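Transcriptional regulator I2 (Pseudomonas fluorescens A506, PDB 4MO7) probably regulates transcription as a dimeric DNA-binding protein of the TetR family and acts as a superantigen associated with Crohn's disease. Local coordinates at residues Arg49-Val52 with Arg53-Ala56; Asp148-Glu151 with Gln152-Gln156; Ile173-Arg176 with Phe177-Ala181; Leu182-Thr185 with Thr186-Phe189; Ser194-Leu197 with Glu198-Ala201. All coordinates share one frame; numbering follows the deposited sequence. Where two conformers were deposited one is given.

Contact 1. Residues Arg49-Val52 with Arg53-Ala56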
loop_
_atom_site.group_PDB
_atom_site.type_symbol
_atom_site.label_atom_id
_atom_site.label_comp_id
_atom_site.label_asym_id
_atom_site.label_seq_id
_atom_site.Cartn_x
_atom_site.Cartn_y
_atom_site.Cartn_z
ATOM N N ARG A 49 -16.027 -21.364 -0.961
ATOM C CA ARG A 49 -17.059 -21.965 -1.821
ATOM C C ARG A 49 -16.567 -23.204 -2.546
ATOM O O ARG A 49 -17.362 -23.916 -3.146
ATOM C CB ARG A 49 -17.603 -20.963 -2.817
ATOM C CG ARG A 49 -17.448 -19.549 -2.362
ATOM C CD ARG A 49 -18.734 -18.742 -2.426
ATOM N NE ARG A 49 -18.578 -17.538 -3.253
ATOM C CZ ARG A 49 -17.726 -16.539 -3.004
ATOM N NH1 ARG A 49 -16.924 -16.574 -1.944
ATOM N NH2 ARG A 49 -17.674 -15.495 -3.826
ATOM N N THR A 50 -15.264 -23.479 -2.485
ATOM C CA THR A 50 -14.740 -24.692 -3.098
ATOM C C THR A 50 -14.912 -25.883 -2.171
ATOM O O THR A 50 -14.228 -26.027 -1.153
ATOM C CB THR A 50 -13.248 -24.548 -3.518
ATOM O OG1 THR A 50 -13.136 -23.469 -4.439
ATOM C CG2 THR A 50 -12.789 -25.828 -4.175
ATOM N N THR A 51 -15.831 -26.779 -2.502
ATOM C CA THR A 51 -16.006 -27.938 -1.651
ATOM C C THR A 51 -15.013 -29.041 -1.940
ATOM O O THR A 51 -14.321 -29.069 -2.979
ATOM C CB THR A 51 -17.436 -28.517 -1.740
ATOM O OG1 THR A 51 -17.551 -29.254 -2.970
ATOM C CG2 THR A 51 -18.488 -27.406 -1.710
ATOM N N VAL A 52 -14.925 -29.963 -1.002
ATOM C CA VAL A 52 -14.115 -31.143 -1.157
ATOM C C VAL A 52 -14.670 -31.944 -2.343
ATOM O O VAL A 52 -13.923 -32.621 -3.062
ATOM C CB VAL A 52 -14.121 -31.963 0.144
ATOM C CG1 VAL A 52 -13.621 -33.374 -0.086
ATOM C CG2 VAL A 52 -13.245 -31.260 1.186
ATOM N N ARG A 53 -15.973 -31.807 -2.584
ATOM C CA ARG A 53 -16.581 -32.502 -3.712
ATOM C C ARG A 53 -16.062 -31.900 -5.023
ATOM O O ARG A 53 -15.560 -32.634 -5.890
ATOM C CB ARG A 53 -18.109 -32.444 -3.637
ATOM C CG ARG A 53 -18.779 -33.095 -4.839
ATOM C CD ARG A 53 -20.235 -33.429 -4.567
ATOM N NE ARG A 53 -20.833 -34.184 -5.665
ATOM C CZ ARG A 53 -20.923 -35.510 -5.695
ATOM N NH1 ARG A 53 -20.456 -36.236 -4.685
ATOM N NH2 ARG A 53 -21.485 -36.114 -6.735
ATOM N N ASP A 54 -16.161 -30.568 -5.134
ATOM C CA ASP A 54 -15.590 -29.805 -6.250
ATOM C C ASP A 54 -14.148 -30.208 -6.606
ATOM O O ASP A 54 -13.849 -30.440 -7.777
ATOM C CB ASP A 54 -15.670 -28.301 -5.949
ATOM C CG ASP A 54 -17.088 -27.790 -5.917
ATOM O OD1 ASP A 54 -17.961 -28.460 -6.508
ATOM O OD2 ASP A 54 -17.327 -26.707 -5.330
ATOM N N LEU A 55 -13.252 -30.300 -5.625
ATOM C CA LEU A 55 -11.865 -30.630 -5.936
ATOM C C LEU A 55 -11.740 -32.057 -6.451
ATOM O O LEU A 55 -10.934 -32.335 -7.331
ATOM C CB LEU A 55 -10.946 -30.409 -4.725
ATOM C CG LEU A 55 -9.438 -30.457 -4.956
ATOM C CD1 LEU A 55 -9.055 -29.684 -6.204
ATOM C CD2 LEU A 55 -8.734 -29.888 -3.747
ATOM N N ALA A 56 -12.559 -32.960 -5.921
ATOM C CA ALA A 56 -12.432 -34.356 -6.265
ATOM C C ALA A 56 -12.948 -34.534 -7.683
ATOM O O ALA A 56 -12.340 -35.253 -8.481
ATOM C CB ALA A 56 -13.212 -35.218 -5.273
HETATM O O HOH W 1 -19.548 -25.022 -4.353
#

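Contact 2. Residues Asp148-Glu151 with Gln152-Gln156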
loop_
_atom_site.group_PDB
_atom_site.type_symbol
_atom_site.label_atom_id
_atom_site.label_comp_id
_atom_site.label_asym_id
_atom_site.label_seq_id
_atom_site.Cartn_x
_atom_site.Cartn_y
_atom_site.Cartn_z
ATOM N N ASP A 148 10.027 -15.239 4.790
ATOM C CA ASP A 148 11.266 -14.819 5.463
ATOM C C ASP A 148 12.450 -15.049 4.550
ATOM O O ASP A 148 13.323 -14.162 4.431
ATOM C CB ASP A 148 11.478 -15.606 6.777
ATOM C CG ASP A 148 12.632 -15.077 7.601
ATOM O OD1 ASP A 148 12.892 -13.860 7.571
ATOM O OD2 ASP A 148 13.265 -15.878 8.327
ATOM N N VAL A 149 12.502 -16.221 3.921
ATOM C CA VAL A 149 13.626 -16.580 3.014
ATOM C C VAL A 149 13.659 -15.633 1.815
ATOM O O VAL A 149 14.748 -15.171 1.370
ATOM C CB VAL A 149 13.497 -18.018 2.547
ATOM C CG1 VAL A 149 14.481 -18.308 1.468
ATOM C CG2 VAL A 149 13.703 -18.963 3.774
ATOM N N TYR A 150 12.465 -15.323 1.299
ATOM C CA TYR A 150 12.331 -14.377 0.174
ATOM C C TYR A 150 12.906 -13.053 0.579
ATOM O O TYR A 150 13.667 -12.444 -0.162
ATOM C CB TYR A 150 10.839 -14.235 -0.141
ATOM C CG TYR A 150 10.469 -13.211 -1.215
ATOM C CD1 TYR A 150 10.248 -11.875 -0.894
ATOM C CD2 TYR A 150 10.246 -13.636 -2.516
ATOM C CE1 TYR A 150 9.832 -10.944 -1.907
ATOM C CE2 TYR A 150 9.829 -12.737 -3.501
ATOM C CZ TYR A 150 9.671 -11.412 -3.192
ATOM O OH TYR A 150 9.306 -10.571 -4.221
ATOM N N GLU A 151 12.584 -12.611 1.784
ATOM C CA GLU A 151 13.083 -11.312 2.219
ATOM C C GLU A 151 14.570 -11.318 2.418
ATOM O O GLU A 151 15.217 -10.290 2.246
ATOM C CB GLU A 151 12.382 -10.766 3.466
ATOM C CG GLU A 151 10.898 -10.408 3.276
ATOM C CD GLU A 151 10.721 -9.212 2.336
ATOM O OE1 GLU A 151 11.556 -8.275 2.417
ATOM O OE2 GLU A 151 9.774 -9.292 1.506
ATOM N N GLN A 152 15.124 -12.450 2.880
ATOM C CA GLN A 152 16.558 -12.512 3.073
ATOM C C GLN A 152 17.313 -12.373 1.748
ATOM O O GLN A 152 18.388 -11.812 1.715
ATOM C CB GLN A 152 16.951 -13.829 3.817
ATOM C CG GLN A 152 16.358 -13.804 5.232
ATOM C CD GLN A 152 16.972 -14.871 6.121
ATOM O OE1 GLN A 152 17.434 -15.889 5.601
ATOM N NE2 GLN A 152 17.006 -14.636 7.458
ATOM N N ILE A 153 16.729 -12.812 0.647
ATOM C CA ILE A 153 17.385 -12.596 -0.672
ATOM C C ILE A 153 17.458 -11.082 -0.985
ATOM O O ILE A 153 18.526 -10.551 -1.376
ATOM C CB ILE A 153 16.602 -13.290 -1.789
ATOM C CG1 ILE A 153 16.718 -14.822 -1.685
ATOM C CG2 ILE A 153 17.165 -12.886 -3.153
ATOM C CD1 ILE A 153 15.769 -15.431 -2.717
ATOM N N TRP A 154 16.352 -10.383 -0.750
ATOM C CA TRP A 154 16.347 -8.917 -0.874
ATOM C C TRP A 154 17.373 -8.255 0.014
ATOM O O TRP A 154 18.153 -7.355 -0.429
ATOM C CB TRP A 154 15.009 -8.316 -0.534
ATOM C CG TRP A 154 14.014 -8.339 -1.620
ATOM C CD1 TRP A 154 13.036 -9.272 -1.881
ATOM C CD2 TRP A 154 13.913 -7.345 -2.636
ATOM N NE1 TRP A 154 12.304 -8.905 -3.005
ATOM C CE2 TRP A 154 12.831 -7.712 -3.487
ATOM C CE3 TRP A 154 14.654 -6.187 -2.917
ATOM C CZ2 TRP A 154 12.454 -6.934 -4.595
ATOM C CZ3 TRP A 154 14.259 -5.403 -3.998
ATOM C CH2 TRP A 154 13.172 -5.799 -4.827
ATOM N N LEU A 155 17.448 -8.714 1.261
ATOM C CA LEU A 155 18.399 -8.088 2.164
ATOM C C LEU A 155 19.841 -8.390 1.739
ATOM O O LEU A 155 20.700 -7.545 1.840
ATOM C CB LEU A 155 18.181 -8.515 3.634
ATOM C CG LEU A 155 16.790 -8.136 4.142
ATOM C CD1 LEU A 155 16.491 -8.778 5.547
ATOM C CD2 LEU A 155 16.613 -6.598 4.201
ATOM N N GLN A 156 20.124 -9.594 1.273
ATOM C CA GLN A 156 21.476 -9.890 0.729
ATOM C C GLN A 156 21.875 -8.940 -0.399
ATOM O O GLN A 156 22.931 -8.315 -0.340
ATOM C CB GLN A 156 21.527 -11.337 0.236
ATOM C CG GLN A 156 22.787 -11.762 -0.546
ATOM C CD GLN A 156 24.031 -11.772 0.336
ATOM O OE1 GLN A 156 23.954 -11.991 1.572
ATOM N NE2 GLN A 156 25.198 -11.519 -0.285
#

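Contact 3. Residues Ile173-Arg176 with Phe177-Ala181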
loop_
_atom_site.group_PDB
_atom_site.type_symbol
_atom_site.label_atom_id
_atom_site.label_comp_id
_atom_site.label_asym_id
_atom_site.label_seq_id
_atom_site.Cartn_x
_atom_site.Cartn_y
_atom_site.Cartn_z
ATOM N N ILE A 173 15.284 -0.460 6.039
ATOM C CA ILE A 173 14.227 0.562 5.850
ATOM C C ILE A 173 14.068 0.785 4.332
ATOM O O ILE A 173 12.940 0.936 3.832
ATOM C CB ILE A 173 14.515 1.886 6.603
ATOM C CG1 ILE A 173 14.515 1.641 8.146
ATOM C CG2 ILE A 173 13.448 2.981 6.199
ATOM C CD1 ILE A 173 13.598 0.567 8.633
ATOM N N THR A 174 15.178 0.740 3.605
ATOM C CA THR A 174 15.116 0.862 2.136
ATOM C C THR A 174 14.208 -0.254 1.613
ATOM O O THR A 174 13.341 -0.037 0.733
ATOM C CB THR A 174 16.491 0.759 1.495
ATOM O OG1 THR A 174 17.260 1.890 1.900
ATOM C CG2 THR A 174 16.378 0.781 -0.029
ATOM N N ARG A 175 14.352 -1.466 2.170
ATOM C CA ARG A 175 13.478 -2.543 1.677
ATOM C C ARG A 175 11.993 -2.302 2.035
ATOM O O ARG A 175 11.102 -2.508 1.183
ATOM C CB ARG A 175 13.960 -3.902 2.219
ATOM C CG ARG A 175 12.997 -5.087 1.953
ATOM C CD ARG A 175 12.775 -5.292 0.405
ATOM N NE ARG A 175 11.731 -6.354 0.272
ATOM C CZ ARG A 175 10.930 -6.514 -0.782
ATOM N NH1 ARG A 175 10.994 -5.661 -1.823
ATOM N NH2 ARG A 175 9.988 -7.447 -0.738
ATOM N N ARG A 176 11.721 -1.816 3.262
ATOM C CA ARG A 176 10.340 -1.505 3.659
ATOM C C ARG A 176 9.723 -0.446 2.703
ATOM O O ARG A 176 8.567 -0.561 2.341
ATOM C CB ARG A 176 10.312 -0.916 5.038
ATOM C CG ARG A 176 10.936 -1.795 6.143
ATOM C CD ARG A 176 9.993 -2.856 6.481
ATOM N NE ARG A 176 10.360 -3.449 7.781
ATOM C CZ ARG A 176 9.580 -4.317 8.415
ATOM N NH1 ARG A 176 9.938 -4.837 9.585
ATOM N NH2 ARG A 176 8.433 -4.662 7.861
ATOM N N PHE A 177 10.490 0.567 2.316
ATOM C CA PHE A 177 9.932 1.633 1.434
ATOM C C PHE A 177 9.717 1.030 0.059
ATOM O O PHE A 177 8.712 1.280 -0.598
ATOM C CB PHE A 177 10.971 2.775 1.277
ATOM C CG PHE A 177 11.061 3.754 2.473
ATOM C CD1 PHE A 177 9.986 4.042 3.283
ATOM C CD2 PHE A 177 12.276 4.377 2.744
ATOM C CE1 PHE A 177 10.106 4.973 4.396
ATOM C CE2 PHE A 177 12.429 5.297 3.790
ATOM C CZ PHE A 177 11.368 5.579 4.635
ATOM N N LEU A 178 10.676 0.255 -0.429
ATOM C CA LEU A 178 10.535 -0.361 -1.756
ATOM C C LEU A 178 9.374 -1.356 -1.831
ATOM O O LEU A 178 8.614 -1.417 -2.832
ATOM C CB LEU A 178 11.887 -1.023 -2.172
ATOM C CG LEU A 178 12.090 -1.428 -3.620
ATOM C CD1 LEU A 178 11.942 -0.234 -4.600
ATOM C CD2 LEU A 178 13.474 -2.097 -3.748
ATOM N N THR A 179 9.141 -2.062 -0.720
ATOM C CA THR A 179 7.984 -2.979 -0.638
ATOM C C THR A 179 6.703 -2.189 -0.907
ATOM O O THR A 179 5.867 -2.604 -1.718
ATOM C CB THR A 179 7.907 -3.687 0.723
ATOM O OG1 THR A 179 9.097 -4.481 0.888
ATOM C CG2 THR A 179 6.768 -4.650 0.682
ATOM N N GLY A 180 6.561 -1.054 -0.229
ATOM C CA GLY A 180 5.357 -0.234 -0.371
ATOM C C GLY A 180 5.269 0.414 -1.743
ATOM O O GLY A 180 4.165 0.540 -2.335
ATOM N N ALA A 181 6.410 0.867 -2.254
ATOM C CA ALA A 181 6.393 1.561 -3.561
ATOM C C ALA A 181 6.004 0.609 -4.658
ATOM O O ALA A 181 5.263 0.985 -5.567
ATOM C CB ALA A 181 7.803 2.185 -3.853
#

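Contact 4. Residues Leu182-Thr185 with Thr186-Phe189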
loop_
_atom_site.group_PDB
_atom_site.type_symbol
_atom_site.label_atom_id
_atom_site.label_comp_id
_atom_site.label_asym_id
_atom_site.label_seq_id
_atom_site.Cartn_x
_atom_site.Cartn_y
_atom_site.Cartn_z
ATOM N N LEU A 182 6.523 -0.620 -4.610
ATOM C CA LEU A 182 6.195 -1.611 -5.670
ATOM C C LEU A 182 4.768 -2.127 -5.536
ATOM O O LEU A 182 4.049 -2.257 -6.556
ATOM C CB LEU A 182 7.198 -2.810 -5.650
ATOM C CG LEU A 182 8.652 -2.393 -5.935
ATOM C CD1 LEU A 182 9.601 -3.597 -6.139
ATOM C CD2 LEU A 182 8.785 -1.544 -7.247
ATOM N N SER A 183 4.339 -2.392 -4.300
ATOM C CA SER A 183 2.991 -2.942 -4.082
ATOM C C SER A 183 1.914 -1.971 -4.584
ATOM O O SER A 183 0.901 -2.363 -5.176
ATOM C CB SER A 183 2.777 -3.221 -2.599
ATOM O OG SER A 183 1.493 -3.767 -2.430
ATOM N N TRP A 184 2.167 -0.697 -4.362
ATOM C CA TRP A 184 1.192 0.355 -4.684
ATOM C C TRP A 184 0.965 0.500 -6.178
ATOM O O TRP A 184 -0.033 1.147 -6.581
ATOM C CB TRP A 184 1.712 1.691 -4.131
ATOM C CG TRP A 184 0.807 2.864 -4.231
ATOM C CD1 TRP A 184 0.937 3.972 -5.111
ATOM C CD2 TRP A 184 -0.392 3.105 -3.484
ATOM N NE1 TRP A 184 -0.110 4.852 -4.902
ATOM C CE2 TRP A 184 -0.918 4.355 -3.910
ATOM C CE3 TRP A 184 -1.041 2.425 -2.447
ATOM C CZ2 TRP A 184 -2.073 4.905 -3.343
ATOM C CZ3 TRP A 184 -2.207 2.962 -1.912
ATOM C CH2 TRP A 184 -2.705 4.194 -2.360
ATOM N N THR A 185 1.858 -0.070 -6.983
ATOM C CA THR A 185 1.771 0.059 -8.445
ATOM C C THR A 185 0.457 -0.573 -8.960
ATOM O O THR A 185 0.003 -0.205 -10.040
ATOM C CB THR A 185 2.966 -0.452 -9.262
ATOM O OG1 THR A 185 3.138 -1.837 -9.081
ATOM C CG2 THR A 185 4.273 0.223 -8.873
ATOM N N THR A 186 -0.121 -1.509 -8.216
ATOM C CA THR A 186 -1.418 -2.104 -8.623
ATOM C C THR A 186 -2.522 -1.048 -8.725
ATOM O O THR A 186 -3.514 -1.260 -9.450
ATOM C CB THR A 186 -1.924 -3.180 -7.636
ATOM O OG1 THR A 186 -2.185 -2.578 -6.361
ATOM C CG2 THR A 186 -0.871 -4.258 -7.466
ATOM N N THR A 187 -2.368 0.066 -8.005
ATOM C CA THR A 187 -3.441 1.066 -7.944
ATOM C C THR A 187 -3.391 2.026 -9.140
ATOM O O THR A 187 -4.344 2.780 -9.380
ATOM C CB THR A 187 -3.423 1.904 -6.635
ATOM O OG1 THR A 187 -2.307 2.809 -6.648
ATOM C CG2 THR A 187 -3.303 0.996 -5.408
ATOM N N TRP A 188 -2.291 2.015 -9.889
ATOM C CA TRP A 188 -2.128 3.015 -10.926
ATOM C C TRP A 188 -1.499 2.559 -12.232
ATOM O O TRP A 188 -1.616 3.294 -13.208
ATOM C CB TRP A 188 -1.366 4.236 -10.382
ATOM C CG TRP A 188 0.079 3.949 -9.982
ATOM C CD1 TRP A 188 0.536 3.628 -8.729
ATOM C CD2 TRP A 188 1.227 4.014 -10.832
ATOM N NE1 TRP A 188 1.909 3.440 -8.773
ATOM C CE2 TRP A 188 2.354 3.713 -10.043
ATOM C CE3 TRP A 188 1.417 4.331 -12.188
ATOM C CZ2 TRP A 188 3.664 3.725 -10.554
ATOM C CZ3 TRP A 188 2.711 4.312 -12.703
ATOM C CH2 TRP A 188 3.822 4.001 -11.881
ATOM N N PHE A 189 -0.829 1.393 -12.282
ATOM C CA PHE A 189 -0.006 1.060 -13.469
ATOM C C PHE A 189 -0.874 0.871 -14.703
ATOM O O PHE A 189 -0.475 1.278 -15.797
ATOM C CB PHE A 189 0.877 -0.192 -13.212
ATOM C CG PHE A 189 1.730 -0.631 -14.402
ATOM C CD1 PHE A 189 2.784 0.131 -14.837
ATOM C CD2 PHE A 189 1.475 -1.823 -15.042
ATOM C CE1 PHE A 189 3.576 -0.279 -15.886
ATOM C CE2 PHE A 189 2.223 -2.214 -16.110
ATOM C CZ PHE A 189 3.297 -1.447 -16.527
#

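Contact 5. Residues Ser194-Leu197 with Glu198-Ala201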
loop_
_atom_site.group_PDB
_atom_site.type_symbol
_atom_site.label_atom_id
_atom_site.label_comp_id
_atom_site.label_asym_id
_atom_site.label_seq_id
_atom_site.Cartn_x
_atom_site.Cartn_y
_atom_site.Cartn_z
ATOM N N SER A 194 0.767 3.379 -21.449
ATOM C CA SER A 194 1.906 3.160 -22.336
ATOM C C SER A 194 3.229 2.798 -21.603
ATOM O O SER A 194 4.277 2.604 -22.239
ATOM C CB SER A 194 2.126 4.429 -23.136
ATOM O OG SER A 194 2.537 5.471 -22.258
ATOM N N LEU A 195 3.191 2.721 -20.272
ATOM C CA LEU A 195 4.379 2.366 -19.496
ATOM C C LEU A 195 4.455 0.843 -19.406
ATOM O O LEU A 195 3.449 0.178 -19.055
ATOM C CB LEU A 195 4.279 2.980 -18.101
ATOM C CG LEU A 195 5.455 2.888 -17.139
ATOM C CD1 LEU A 195 6.633 3.714 -17.620
ATOM C CD2 LEU A 195 4.960 3.361 -15.760
ATOM N N THR A 196 5.611 0.278 -19.756
ATOM C CA THR A 196 5.738 -1.175 -19.684
ATOM C C THR A 196 6.309 -1.553 -18.326
ATOM O O THR A 196 6.823 -0.690 -17.613
ATOM C CB THR A 196 6.688 -1.713 -20.715
ATOM O OG1 THR A 196 7.999 -1.300 -20.363
ATOM C CG2 THR A 196 6.347 -1.140 -22.115
ATOM N N LEU A 197 6.238 -2.835 -17.985
ATOM C CA LEU A 197 6.699 -3.256 -16.664
ATOM C C LEU A 197 8.202 -3.113 -16.576
ATOM O O LEU A 197 8.779 -2.792 -15.521
ATOM C CB LEU A 197 6.295 -4.714 -16.413
ATOM C CG LEU A 197 6.455 -4.981 -14.923
ATOM C CD1 LEU A 197 5.150 -5.538 -14.346
ATOM C CD2 LEU A 197 7.672 -5.884 -14.663
ATOM N N GLU A 198 8.889 -3.372 -17.679
ATOM C CA GLU A 198 10.322 -3.169 -17.659
ATOM C C GLU A 198 10.692 -1.690 -17.413
ATOM O O GLU A 198 11.639 -1.375 -16.683
ATOM C CB GLU A 198 10.953 -3.665 -18.966
ATOM C CG GLU A 198 12.476 -3.607 -18.954
ATOM C CD GLU A 198 13.130 -4.631 -17.986
ATOM O OE1 GLU A 198 12.442 -5.605 -17.591
ATOM O OE2 GLU A 198 14.331 -4.469 -17.641
ATOM N N GLU A 199 9.984 -0.777 -18.046
ATOM C CA GLU A 199 10.223 0.645 -17.806
ATOM C C GLU A 199 9.928 1.017 -16.364
ATOM O O GLU A 199 10.671 1.785 -15.752
ATOM C CB GLU A 199 9.377 1.465 -18.761
ATOM C CG GLU A 199 9.957 1.362 -20.177
ATOM C CD GLU A 199 8.995 1.905 -21.241
ATOM O OE1 GLU A 199 7.823 2.179 -20.916
ATOM O OE2 GLU A 199 9.411 2.038 -22.412
ATOM N N LEU A 200 8.840 0.449 -15.825
ATOM C CA LEU A 200 8.484 0.672 -14.410
ATOM C C LEU A 200 9.615 0.183 -13.486
ATOM O O LEU A 200 10.010 0.868 -12.523
ATOM C CB LEU A 200 7.158 -0.038 -14.096
ATOM C CG LEU A 200 6.573 0.139 -12.680
ATOM C CD1 LEU A 200 6.189 1.623 -12.402
ATOM C CD2 LEU A 200 5.389 -0.787 -12.452
ATOM N N ALA A 201 10.154 -0.998 -13.786
ATOM C CA ALA A 201 11.247 -1.566 -12.962
ATOM C C ALA A 201 12.492 -0.676 -13.054
ATOM O O ALA A 201 13.160 -0.430 -12.068
ATOM C CB ALA A 201 11.560 -3.034 -13.432
#

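Contact 1. Residues Arg49-Val52 with Arg53-Ala56
A capping box between Thr-51 and Asp-54 starts helix 52-59, which in the TetR family is the first helix of the DNA-binding helix-turn-helix. Thr-51 stands at the N-cap. Its OG1 sits between its own backbone N and carbonyl carbon (chi1 77°), turned back over the first turn, where it accepts the backbone N-H of Asp-54 at 2.9 Å from N to OG1. That bond is almost straight, 175° at the hydrogen, and occupies an amide that the helix itself has no earlier carbonyl to serve. The return half of the box runs from Thr-51 N to Asp-54 OD2 at 3.2 Å; it is less secure, since OD2 lies too close to an atom elsewhere in the model. Asp-54 CG lies beside its own backbone N (chi1 -67°), which swings the carboxylate back toward the loop. As modelled, and with the same reservation, OD2 also pairs with Lys-45 of helix 30-45 in a salt bridge and takes a bond from a water that donates to Arg-49 O as well. Behind the box, Thr-50 turns its CG2 to Asp-54 CB, 4.2 Å away, while its OG1 bonds to Gly-46 O. Val-52 packs on Ile-66 and Phe-67, farther along the probable helix-turn-helix. The regular helical pattern is already in place here: Leu-55 N donates to Thr-51 O at 3.1 Å, and Ala-56 N reaches Val-52 O at 3.2 Å.

Contact 2. Residues Asp148-Glu151 with Gln152-Gln156
Trp-154 leans back along its helix onto Tyr-150, one turn earlier. Its CB lies 3.4 Å from Glu-151 O, and CG stands beside the backbone N (chi1 -82°), which carries the five-membered ring back toward the tyrosine. CD1 comes next, 3.6 Å from Tyr-150 CE1. NE1 is closer still to that carbon, at 3.4 Å, and the tyrosine meets the indole at its edge, near the indole plane. The two side chains lie side by side and point the same way, but their rings are turned 51° apart, an oblique pair. Farther out, the indole packs on Leu-109, Ile-110 and Leu-178, and it makes a cation-pi contact with Arg-175. Tyr-150 and Trp-154 both sit on helix 137-163, a long helix of the TetR-type C-terminal domain, whose buried side here faces helices 73-97, 102-110 and 171-183. Tyr-150 ends in a hydrogen bond from its hydroxyl group to Glu-113. Glu-151 folds at chi2 (-67°), placing OE2 in plane at the edge of the Tyr-150 ring, and the same oxygen is in a salt bridge with Arg-147. On the solvent side, Gln-152 CG rests 3.2 Å from Asp-148 O, the carbonyl that also accepts Gln-152 N at 2.9 Å.

Contact 3. Residues Ile173-Arg176 with Phe177-Ala181
Thr-179 sets its hydroxyl against one face of the Arg-175 guanidinium, and the two side chains cross at about a right angle. OG1 is centred on that face, 3.2 Å from Arg-175 CZ, where no guanidinium N-H points at it. Its bond goes instead to Arg-175 O, at 2.8 Å from OG1, reaching the oxygen from above the carbonyl plane. The backbone N of Thr-179 takes the same oxygen from nearly straight ahead, so two donors grip one carbonyl. The arginine arrives by a bend at chi2 (60°), which turns its chain along the helix; NE then pairs with Glu-151 and NH2 with Glu-113, salt bridges that probably fix the rotation of the group. Helix 171-183 belongs to the dimer interface, as in TetR-family dimers, where two C-terminal helices of each subunit commonly form a four-helix bundle. On another side of the helix, Ile-173 crosses Phe-177 obliquely and lays CG2 over one ring face, a CH-pi contact 3.9 Å from the centroid and offset toward CE2 and CZ. Trp-188 of the second subunit packs on Ile-173, and Met-207 of that subunit on Phe-177.

Contact 4. Residues Leu182-Thr185 with Thr186-Phe189
Trp-184 and Thr-187 meet through both hydrogen bonding and ring packing. Among the bonds from hydroxyl groups, Thr-187 OG1 donates to Trp-184 O at 2.8 Å, nearly in line with the C=O. Thr-185 OG1 repeats the pattern on Leu-182 O at 2.7 Å, in the carbonyl plane, while Thr-186 OG1 makes a weak bond to Ser-183 O. Each threonine holds OG1 between its backbone N and carbonyl carbon (chi1 64° in Thr-186), which aims the hydroxyl back at the carbonyl three residues earlier. Backbone bonds from Thr-187 N to Trp-184 O, at 2.9 Å, and from Trp-188 N to Thr-185 O keep that spacing; Phe-189 N, four residues on, shares Thr-185 O. In ring contacts, Thr-187 CG2 stands over the six-membered ring of Trp-184, 4.0 Å from its centroid and 13° off the normal, a CH-pi contact. Its OG1 lies over the same indole, toward the rim. The two tryptophan side chains cross at about a right angle, Trp-184 CD1 3.7 Å from Trp-188 CD1, with five-membered ring planes 47° apart, an oblique pair. Thr-185 CG2 lies 3.9 Å from Trp-188 CZ2. From the second subunit, Gly-180 packs on Trp-184 and Arg-176 on Trp-188. These are successive type I turns leading on from helix 171-183 at the dimer interface, their first three i to i+3 bonds doubled by threonine hydroxyls, weakly at Ser-183.

Contact 5. Residues Ser194-Leu197 with Glu198-Ala201
Thr-196 and Glu-199 are brought together by their first torsions: chi1 of 69° holds Thr-196 OG1 between its backbone N and carbonyl carbon, and chi1 of -73° sets Glu-199 CG beside its own N. The glutamate then runs extended, laying its CG 3.3 Å from Thr-196 OG1 and taking the carboxylate back past the threonine. Glu-199 N donates to Thr-196 OG1 at 3.1 Å, and Thr-196 N donates to Glu-199 OE1, also at 3.1 Å. The second bond is straight, 172° at the hydrogen, yet meets the oxygen from above the carboxylate plane. Together they make a capping box at the start of helix 197-208, the last helix of the TetR-type C-terminal domain, with Thr-196 as N-cap. A hydrophobic staple accompanies it: Leu-195, just before the cap, sets CD2 4.0 Å from Leu-200 CD1, the two side chains crossing at about a right angle. Leu-195 CD1 lies 3.7 Å from Glu-199 CB, against the aliphatic part of Glu-199. Leu-200 also packs on Phe-177 of the second subunit. Glu-198 turns elsewhere, to a salt bridge with Arg-111, and Leu-197 O accepts Ala-201 N at 2.8 Å.

In the fold
Contact 1 stands apart in the probable DNA-binding region, its centre 33 Å or more from those of the others, which all lie in the C-terminal domain. Contacts 1 and 5 solve the same problem, starting a helix with a threonine-led capping box, but an aspartate closes the first and a longer glutamate the second. Contact 3 is the buried one; the other four are partly exposed. Contacts 2 and 3 join helices 137-163 and 171-183 through charges and aromatic rings in the interior. Contact 4 continues helix 171-183 into threonine-rich turns, and its Trp-188 and Phe-189 pack on contact 5. Contacts 3, 4 and 5 all touch the second subunit.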